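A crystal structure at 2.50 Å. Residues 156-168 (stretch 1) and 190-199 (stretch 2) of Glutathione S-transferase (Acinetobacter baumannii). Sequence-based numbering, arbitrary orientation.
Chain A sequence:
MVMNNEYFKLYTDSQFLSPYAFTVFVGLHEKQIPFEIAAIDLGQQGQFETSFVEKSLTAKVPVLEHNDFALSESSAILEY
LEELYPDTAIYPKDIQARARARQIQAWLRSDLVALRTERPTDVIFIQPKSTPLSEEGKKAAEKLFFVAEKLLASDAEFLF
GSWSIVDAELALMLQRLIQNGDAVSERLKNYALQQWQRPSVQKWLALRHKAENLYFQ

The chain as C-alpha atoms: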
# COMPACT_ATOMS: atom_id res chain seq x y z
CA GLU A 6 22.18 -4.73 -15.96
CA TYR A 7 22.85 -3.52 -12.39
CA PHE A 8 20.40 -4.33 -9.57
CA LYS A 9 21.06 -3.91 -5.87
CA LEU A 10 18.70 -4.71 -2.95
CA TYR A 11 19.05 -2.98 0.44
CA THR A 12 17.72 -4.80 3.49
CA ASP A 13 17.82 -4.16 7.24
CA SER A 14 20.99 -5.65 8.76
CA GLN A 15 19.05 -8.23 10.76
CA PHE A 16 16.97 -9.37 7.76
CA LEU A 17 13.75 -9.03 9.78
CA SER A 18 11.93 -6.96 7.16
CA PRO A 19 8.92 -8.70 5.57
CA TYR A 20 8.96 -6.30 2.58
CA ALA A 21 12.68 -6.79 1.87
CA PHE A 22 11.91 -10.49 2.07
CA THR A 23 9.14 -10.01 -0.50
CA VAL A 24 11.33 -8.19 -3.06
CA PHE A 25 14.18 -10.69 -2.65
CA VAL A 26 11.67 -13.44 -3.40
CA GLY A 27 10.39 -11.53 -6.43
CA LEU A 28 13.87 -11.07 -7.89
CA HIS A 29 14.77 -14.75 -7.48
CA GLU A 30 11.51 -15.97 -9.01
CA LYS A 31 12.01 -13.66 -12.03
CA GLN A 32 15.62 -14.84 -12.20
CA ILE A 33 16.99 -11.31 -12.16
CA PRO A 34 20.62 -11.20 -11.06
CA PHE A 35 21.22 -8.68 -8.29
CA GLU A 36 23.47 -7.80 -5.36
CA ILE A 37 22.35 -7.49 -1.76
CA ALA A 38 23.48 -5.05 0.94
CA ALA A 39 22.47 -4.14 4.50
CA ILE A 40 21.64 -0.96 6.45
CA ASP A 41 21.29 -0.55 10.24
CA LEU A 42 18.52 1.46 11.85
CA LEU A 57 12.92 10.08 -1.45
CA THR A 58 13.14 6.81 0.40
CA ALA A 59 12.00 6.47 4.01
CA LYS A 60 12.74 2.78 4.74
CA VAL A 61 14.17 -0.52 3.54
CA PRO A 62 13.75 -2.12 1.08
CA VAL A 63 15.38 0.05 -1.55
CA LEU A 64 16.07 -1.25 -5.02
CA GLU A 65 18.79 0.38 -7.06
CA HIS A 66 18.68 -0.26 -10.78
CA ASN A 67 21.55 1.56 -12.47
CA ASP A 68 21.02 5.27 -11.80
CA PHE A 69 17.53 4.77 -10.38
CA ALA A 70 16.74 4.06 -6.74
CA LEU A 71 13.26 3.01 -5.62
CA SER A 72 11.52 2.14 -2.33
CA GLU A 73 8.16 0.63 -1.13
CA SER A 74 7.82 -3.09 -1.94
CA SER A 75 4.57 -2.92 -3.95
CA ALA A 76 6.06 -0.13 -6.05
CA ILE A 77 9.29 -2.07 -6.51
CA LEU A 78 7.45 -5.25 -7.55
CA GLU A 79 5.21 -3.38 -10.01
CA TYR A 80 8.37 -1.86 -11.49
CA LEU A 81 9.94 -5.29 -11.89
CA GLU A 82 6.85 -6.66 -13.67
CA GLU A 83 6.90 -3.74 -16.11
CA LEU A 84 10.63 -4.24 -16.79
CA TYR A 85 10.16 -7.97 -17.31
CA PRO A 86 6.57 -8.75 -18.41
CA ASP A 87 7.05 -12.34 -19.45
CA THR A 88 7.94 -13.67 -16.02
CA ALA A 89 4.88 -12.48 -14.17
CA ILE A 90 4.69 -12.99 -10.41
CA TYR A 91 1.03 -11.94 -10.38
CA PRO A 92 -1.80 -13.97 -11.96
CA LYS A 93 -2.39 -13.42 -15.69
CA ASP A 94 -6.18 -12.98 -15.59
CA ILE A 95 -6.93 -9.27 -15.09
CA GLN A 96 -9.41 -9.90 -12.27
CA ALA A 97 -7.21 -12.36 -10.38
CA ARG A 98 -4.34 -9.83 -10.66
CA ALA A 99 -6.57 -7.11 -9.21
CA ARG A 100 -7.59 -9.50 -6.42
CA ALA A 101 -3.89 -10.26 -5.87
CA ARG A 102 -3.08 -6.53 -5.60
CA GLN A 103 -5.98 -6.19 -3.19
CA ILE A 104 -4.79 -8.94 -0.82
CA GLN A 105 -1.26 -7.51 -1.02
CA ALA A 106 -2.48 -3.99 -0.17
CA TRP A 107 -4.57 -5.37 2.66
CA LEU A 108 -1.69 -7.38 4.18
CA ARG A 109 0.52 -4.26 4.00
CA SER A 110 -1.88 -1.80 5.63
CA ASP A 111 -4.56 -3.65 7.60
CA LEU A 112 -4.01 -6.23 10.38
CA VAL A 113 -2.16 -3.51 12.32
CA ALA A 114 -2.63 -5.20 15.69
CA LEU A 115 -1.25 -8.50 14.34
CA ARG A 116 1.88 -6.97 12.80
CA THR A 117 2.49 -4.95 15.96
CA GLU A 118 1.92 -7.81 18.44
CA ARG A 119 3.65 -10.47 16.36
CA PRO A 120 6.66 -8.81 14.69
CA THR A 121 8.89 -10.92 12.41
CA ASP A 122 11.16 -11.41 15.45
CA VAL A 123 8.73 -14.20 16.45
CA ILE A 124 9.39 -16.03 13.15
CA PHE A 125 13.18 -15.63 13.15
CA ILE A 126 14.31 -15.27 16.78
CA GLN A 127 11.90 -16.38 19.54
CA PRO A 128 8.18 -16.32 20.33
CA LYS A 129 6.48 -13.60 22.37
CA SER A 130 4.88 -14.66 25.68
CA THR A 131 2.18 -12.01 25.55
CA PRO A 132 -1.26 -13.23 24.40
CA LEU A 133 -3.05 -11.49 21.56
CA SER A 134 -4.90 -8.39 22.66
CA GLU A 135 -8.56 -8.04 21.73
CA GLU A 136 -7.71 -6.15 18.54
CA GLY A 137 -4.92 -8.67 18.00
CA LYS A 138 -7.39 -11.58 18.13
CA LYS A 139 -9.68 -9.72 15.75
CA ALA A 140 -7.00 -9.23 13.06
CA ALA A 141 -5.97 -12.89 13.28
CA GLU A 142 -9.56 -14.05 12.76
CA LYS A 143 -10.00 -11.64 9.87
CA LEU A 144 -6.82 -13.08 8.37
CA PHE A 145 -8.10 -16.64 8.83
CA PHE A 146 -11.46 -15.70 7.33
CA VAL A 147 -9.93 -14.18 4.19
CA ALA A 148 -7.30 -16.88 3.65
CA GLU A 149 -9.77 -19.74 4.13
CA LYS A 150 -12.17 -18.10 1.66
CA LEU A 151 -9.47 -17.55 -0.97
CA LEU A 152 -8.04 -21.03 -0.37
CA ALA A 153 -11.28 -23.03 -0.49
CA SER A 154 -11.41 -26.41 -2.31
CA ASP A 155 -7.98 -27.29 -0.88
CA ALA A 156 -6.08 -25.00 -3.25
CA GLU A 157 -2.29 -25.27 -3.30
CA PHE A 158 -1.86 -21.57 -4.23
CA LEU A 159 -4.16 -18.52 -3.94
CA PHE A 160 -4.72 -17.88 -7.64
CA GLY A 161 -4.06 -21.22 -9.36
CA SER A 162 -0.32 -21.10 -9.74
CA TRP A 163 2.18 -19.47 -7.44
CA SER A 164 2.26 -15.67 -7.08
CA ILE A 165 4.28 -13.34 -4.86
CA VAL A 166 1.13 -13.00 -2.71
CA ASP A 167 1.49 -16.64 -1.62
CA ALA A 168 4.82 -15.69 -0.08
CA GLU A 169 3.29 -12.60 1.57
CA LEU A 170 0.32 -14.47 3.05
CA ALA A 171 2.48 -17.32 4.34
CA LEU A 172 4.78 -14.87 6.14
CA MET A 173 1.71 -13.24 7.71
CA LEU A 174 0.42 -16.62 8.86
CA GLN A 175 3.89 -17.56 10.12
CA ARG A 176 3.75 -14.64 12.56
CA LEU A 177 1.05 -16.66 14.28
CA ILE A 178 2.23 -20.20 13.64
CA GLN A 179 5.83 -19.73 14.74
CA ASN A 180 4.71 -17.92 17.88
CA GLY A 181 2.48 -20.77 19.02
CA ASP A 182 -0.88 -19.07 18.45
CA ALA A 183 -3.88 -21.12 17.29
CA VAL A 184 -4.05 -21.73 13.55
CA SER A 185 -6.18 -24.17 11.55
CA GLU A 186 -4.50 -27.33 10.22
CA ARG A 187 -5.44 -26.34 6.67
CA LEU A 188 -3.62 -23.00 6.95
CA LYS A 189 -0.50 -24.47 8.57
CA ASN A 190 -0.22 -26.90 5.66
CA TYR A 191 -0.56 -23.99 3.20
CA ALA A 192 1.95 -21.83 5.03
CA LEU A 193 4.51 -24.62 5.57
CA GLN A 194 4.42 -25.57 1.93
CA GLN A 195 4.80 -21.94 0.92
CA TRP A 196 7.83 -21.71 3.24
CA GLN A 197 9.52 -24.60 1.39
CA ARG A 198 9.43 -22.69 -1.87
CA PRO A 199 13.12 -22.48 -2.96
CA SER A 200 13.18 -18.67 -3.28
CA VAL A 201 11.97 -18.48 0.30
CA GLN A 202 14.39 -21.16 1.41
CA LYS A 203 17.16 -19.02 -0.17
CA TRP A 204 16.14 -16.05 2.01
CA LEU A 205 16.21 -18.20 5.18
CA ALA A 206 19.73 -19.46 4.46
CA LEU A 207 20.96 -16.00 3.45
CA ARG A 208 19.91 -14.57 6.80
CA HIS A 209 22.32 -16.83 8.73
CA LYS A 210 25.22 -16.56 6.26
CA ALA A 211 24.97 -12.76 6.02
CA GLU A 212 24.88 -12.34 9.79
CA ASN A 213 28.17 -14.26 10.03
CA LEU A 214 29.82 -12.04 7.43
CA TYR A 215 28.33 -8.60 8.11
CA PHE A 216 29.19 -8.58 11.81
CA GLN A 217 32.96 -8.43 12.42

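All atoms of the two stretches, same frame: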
# COMPACT_ATOMS: atom_id res chain seq x y z
N ALA A 156 -7.00 -25.57 -2.29
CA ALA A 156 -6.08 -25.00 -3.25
C ALA A 156 -4.64 -25.10 -2.73
O ALA A 156 -4.40 -25.05 -1.53
CB ALA A 156 -6.43 -23.55 -3.52
N GLU A 157 -3.70 -25.25 -3.66
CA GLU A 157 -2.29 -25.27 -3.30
C GLU A 157 -1.73 -23.83 -3.27
O GLU A 157 -0.92 -23.49 -2.42
CB GLU A 157 -1.53 -26.17 -4.28
CG GLU A 157 -0.02 -26.11 -4.16
CD GLU A 157 0.69 -27.00 -5.19
OE1 GLU A 157 -0.00 -27.74 -5.93
OE2 GLU A 157 1.94 -26.95 -5.24
N PHE A 158 -2.21 -22.99 -4.19
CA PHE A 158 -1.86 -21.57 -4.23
C PHE A 158 -3.13 -20.72 -4.27
O PHE A 158 -4.21 -21.24 -4.53
CB PHE A 158 -1.00 -21.27 -5.44
CG PHE A 158 0.27 -22.07 -5.49
CD1 PHE A 158 1.37 -21.68 -4.73
CD2 PHE A 158 0.36 -23.21 -6.26
CE1 PHE A 158 2.55 -22.40 -4.76
CE2 PHE A 158 1.53 -23.94 -6.30
CZ PHE A 158 2.63 -23.53 -5.55
N LEU A 159 -3.00 -19.42 -4.03
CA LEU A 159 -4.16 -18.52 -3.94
C LEU A 159 -4.91 -18.35 -5.26
O LEU A 159 -6.14 -18.29 -5.28
CB LEU A 159 -3.71 -17.14 -3.46
CG LEU A 159 -3.47 -16.95 -1.96
CD1 LEU A 159 -2.78 -15.60 -1.73
CD2 LEU A 159 -4.79 -17.06 -1.20
N PHE A 160 -4.16 -18.28 -6.35
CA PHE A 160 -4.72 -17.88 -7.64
C PHE A 160 -4.41 -18.88 -8.76
O PHE A 160 -4.23 -18.50 -9.92
CB PHE A 160 -4.22 -16.48 -8.01
CG PHE A 160 -4.55 -15.44 -6.98
CD1 PHE A 160 -5.87 -15.08 -6.75
CD2 PHE A 160 -3.55 -14.85 -6.22
CE1 PHE A 160 -6.19 -14.13 -5.78
CE2 PHE A 160 -3.86 -13.91 -5.26
CZ PHE A 160 -5.19 -13.55 -5.04
N GLY A 161 -4.36 -20.16 -8.40
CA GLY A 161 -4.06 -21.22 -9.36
C GLY A 161 -2.62 -21.64 -9.23
O GLY A 161 -2.29 -22.60 -8.53
N SER A 162 -1.75 -20.89 -9.89
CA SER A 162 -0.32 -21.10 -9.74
C SER A 162 0.27 -20.08 -8.78
O SER A 162 -0.37 -19.11 -8.40
CB SER A 162 0.38 -21.03 -11.10
OG SER A 162 0.09 -19.82 -11.77
N TRP A 163 1.51 -20.32 -8.38
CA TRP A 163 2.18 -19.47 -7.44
C TRP A 163 2.20 -17.99 -7.85
O TRP A 163 2.39 -17.66 -9.02
CB TRP A 163 3.61 -19.98 -7.24
CG TRP A 163 4.31 -19.20 -6.19
CD1 TRP A 163 4.32 -19.46 -4.85
CD2 TRP A 163 5.10 -18.03 -6.38
NE1 TRP A 163 5.08 -18.53 -4.20
CE2 TRP A 163 5.56 -17.62 -5.11
CE3 TRP A 163 5.45 -17.26 -7.50
CZ2 TRP A 163 6.36 -16.50 -4.92
CZ3 TRP A 163 6.25 -16.14 -7.31
CH2 TRP A 163 6.69 -15.77 -6.03
N SER A 164 1.99 -17.10 -6.89
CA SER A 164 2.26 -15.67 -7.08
C SER A 164 2.93 -15.12 -5.84
O SER A 164 2.90 -15.73 -4.77
CB SER A 164 0.98 -14.89 -7.37
OG SER A 164 0.01 -15.15 -6.39
N ILE A 165 3.54 -13.94 -5.97
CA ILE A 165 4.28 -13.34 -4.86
C ILE A 165 3.38 -13.20 -3.60
O ILE A 165 3.87 -13.12 -2.47
CB ILE A 165 4.90 -11.98 -5.28
CG1 ILE A 165 5.95 -11.48 -4.27
CG2 ILE A 165 3.83 -10.95 -5.50
CD1 ILE A 165 7.14 -12.40 -4.13
N VAL A 166 2.06 -13.20 -3.81
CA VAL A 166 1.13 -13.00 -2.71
C VAL A 166 1.06 -14.27 -1.85
O VAL A 166 0.72 -14.21 -0.65
CB VAL A 166 -0.28 -12.55 -3.19
CG1 VAL A 166 -1.17 -12.21 -2.01
CG2 VAL A 166 -0.18 -11.33 -4.08
N ASP A 167 1.40 -15.42 -2.44
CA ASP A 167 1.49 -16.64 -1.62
C ASP A 167 2.57 -16.46 -0.57
O ASP A 167 2.38 -16.81 0.62
CB ASP A 167 1.74 -17.90 -2.46
CG ASP A 167 0.54 -18.28 -3.34
OD1 ASP A 167 -0.52 -18.69 -2.79
OD2 ASP A 167 0.68 -18.17 -4.60
N ALA A 168 3.69 -15.87 -0.98
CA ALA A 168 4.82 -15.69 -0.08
C ALA A 168 4.46 -14.66 1.01
O ALA A 168 4.89 -14.79 2.17
CB ALA A 168 6.08 -15.29 -0.85
N ASN A 190 -0.64 -26.18 6.85
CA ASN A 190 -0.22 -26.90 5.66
C ASN A 190 0.11 -25.96 4.49
O ASN A 190 1.16 -26.09 3.87
CB ASN A 190 -1.27 -27.93 5.24
CG ASN A 190 -1.32 -29.12 6.19
OD1 ASN A 190 -0.33 -29.46 6.85
ND2 ASN A 190 -2.48 -29.77 6.25
N TYR A 191 -0.79 -25.00 4.23
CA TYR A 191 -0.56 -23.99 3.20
C TYR A 191 0.71 -23.19 3.47
O TYR A 191 1.57 -23.06 2.60
CB TYR A 191 -1.73 -23.00 3.12
CG TYR A 191 -1.44 -21.82 2.21
CD1 TYR A 191 -1.42 -21.97 0.82
CD2 TYR A 191 -1.18 -20.56 2.73
CE1 TYR A 191 -1.15 -20.91 -0.01
CE2 TYR A 191 -0.92 -19.48 1.91
CZ TYR A 191 -0.89 -19.66 0.53
OH TYR A 191 -0.61 -18.59 -0.30
N ALA A 192 0.81 -22.67 4.68
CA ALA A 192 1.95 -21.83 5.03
C ALA A 192 3.27 -22.61 4.98
O ALA A 192 4.24 -22.12 4.44
CB ALA A 192 1.74 -21.22 6.40
N LEU A 193 3.29 -23.83 5.53
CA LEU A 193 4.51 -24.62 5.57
C LEU A 193 5.01 -24.92 4.17
O LEU A 193 6.19 -24.82 3.87
CB LEU A 193 4.31 -25.94 6.34
CG LEU A 193 5.36 -27.03 6.01
CD1 LEU A 193 6.78 -26.69 6.53
CD2 LEU A 193 4.93 -28.43 6.47
N GLN A 194 4.08 -25.30 3.31
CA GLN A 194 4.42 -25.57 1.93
C GLN A 194 4.96 -24.31 1.26
O GLN A 194 5.95 -24.36 0.53
CB GLN A 194 3.21 -26.13 1.18
CG GLN A 194 3.42 -26.11 -0.31
CD GLN A 194 2.31 -26.81 -1.07
OE1 GLN A 194 2.31 -26.81 -2.30
NE2 GLN A 194 1.36 -27.40 -0.35
N GLN A 195 4.31 -23.18 1.50
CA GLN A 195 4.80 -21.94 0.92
C GLN A 195 6.22 -21.63 1.38
O GLN A 195 7.03 -21.10 0.62
CB GLN A 195 3.85 -20.78 1.21
CG GLN A 195 2.49 -20.93 0.50
CD GLN A 195 2.63 -21.25 -0.99
OE1 GLN A 195 3.54 -20.76 -1.66
NE2 GLN A 195 1.73 -22.08 -1.52
N TRP A 196 6.52 -21.97 2.63
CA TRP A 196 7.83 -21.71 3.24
C TRP A 196 8.94 -22.56 2.61
O TRP A 196 10.11 -22.21 2.69
CB TRP A 196 7.76 -21.95 4.76
CG TRP A 196 8.49 -20.93 5.57
CD1 TRP A 196 9.53 -21.16 6.43
CD2 TRP A 196 8.25 -19.52 5.59
NE1 TRP A 196 9.95 -19.97 6.99
CE2 TRP A 196 9.17 -18.94 6.49
CE3 TRP A 196 7.34 -18.67 4.93
CZ2 TRP A 196 9.22 -17.57 6.76
CZ3 TRP A 196 7.39 -17.29 5.20
CH2 TRP A 196 8.33 -16.77 6.10
N GLN A 197 8.55 -23.67 1.98
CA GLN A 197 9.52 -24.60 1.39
C GLN A 197 9.80 -24.26 -0.05
O GLN A 197 10.61 -24.91 -0.70
CB GLN A 197 9.02 -26.05 1.50
CG GLN A 197 8.90 -26.55 2.92
CD GLN A 197 10.24 -26.65 3.62
OE1 GLN A 197 11.25 -27.02 3.01
NE2 GLN A 197 10.26 -26.33 4.92
N ARG A 198 9.11 -23.25 -0.56
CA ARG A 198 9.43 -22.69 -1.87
C ARG A 198 10.92 -22.32 -1.85
O ARG A 198 11.39 -21.73 -0.87
CB ARG A 198 8.56 -21.45 -2.11
CG ARG A 198 8.69 -20.80 -3.46
CD ARG A 198 7.58 -21.26 -4.39
NE ARG A 198 7.71 -20.64 -5.70
CZ ARG A 198 7.10 -21.07 -6.79
NH1 ARG A 198 6.31 -22.13 -6.74
NH2 ARG A 198 7.28 -20.43 -7.94
N PRO A 199 11.68 -22.71 -2.89
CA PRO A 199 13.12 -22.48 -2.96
C PRO A 199 13.56 -21.02 -2.79
O PRO A 199 14.56 -20.78 -2.11
CB PRO A 199 13.49 -23.00 -4.37
CG PRO A 199 12.50 -24.07 -4.61
CD PRO A 199 11.22 -23.60 -3.97
O HOH W 1 5.62 -19.16 -1.43

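This is a compact, side-chain-mediated contact in which one side of a helix, with the turn that follows it, packs against an irregular loop and the start of a second helix, held by a buried tyrosine–aspartate hydrogen bond, a water bridge and an arginine–tryptophan stack. The two stretches together bury 500 Å², and no backbone-to-backbone hydrogen bond joins them. Glu157 CA and Tyr191 CA face each other at 6.8 Å, and at the start of the second helix Ala168 CA comes within 6.3 Å of Gln195 CA.

In stretch 2 the helix is documented by i to i+4 backbone bonds such as Gln195 N to Tyr191 O (3.0 Å) and Gln194 N to Asn190 O (3.1 Å). The helical repeat places Tyr191, Gln194 and Gln195 on the side that meets the loop, while the CA-to-CB bond of Ala192 points away; Arg198 joins them from the turn beyond, where Arg198 N bonds to Gln195 O (3.2 Å).

The central polar anchor is Asp167. Tyr191 OH donates to Asp167 OD1 over 2.5 Å, a very short hydrogen bond. The same carboxylate also organises its own stretch: Leu159 N donates to Asp167 OD1 (2.9 Å, 151° at the hydrogen) and Ser164 N to Asp167 OD2 (2.8 Å, 168°). One buried acidic group therefore ties together two points of the loop, the first turn of its helix and the tyrosine of the opposing helix, each carboxylate oxygen receiving a backbone N-H. Tyr191 reaches it although its CA-to-CB bond points sideways, because chi1 near 171° (t) carries the ring across. Apolar packing accompanies the bond, with Leu159 CG 4.5 Å from Tyr191 CZ, while Glu157 O lies at the ring edge, 3.5 Å from Tyr191 CE1.

Gln195 fills the middle of the interface, its CA-to-CB bond directed toward the loop. Its NE2 lies 3.1 Å from Glu157 O and 3.3 Å from Phe158 CD1, approaching the phenyl ring obliquely. At the other end of the amide, Gln195 OE1 sits at the edge of the indole, 3.5 Å from Trp163 CD1, and 3.5 Å from Asp167 CB. A water completes this site: it accepts from Trp163 NE1 at 2.9 Å and donates to Gln195 OE1 at 2.6 Å and to Gln195 O at 3.2 Å, so the indole N-H is satisfied without a direct protein acceptor.

Beyond the helix, Arg198 occupies the N-cap position before the next one and lays its guanidinium flat on Trp163. The centres are 3.6 Å apart and the planes differ by 5°. Arg198 CZ stands 3.6 Å from the centroid of the Trp163 five-membered ring, 21° off the normal, which supports a cation-pi interaction; Arg198 CD, 3.9 Å from that centroid, adds a CH-pi contact. The stack leaves the guanidinium edge free, and Arg198 NE and NH2 are hydrogen-bonded elsewhere in the structure. Phe158 CZ, 4.1 Å from Arg198 NH1, borders the group obliquely.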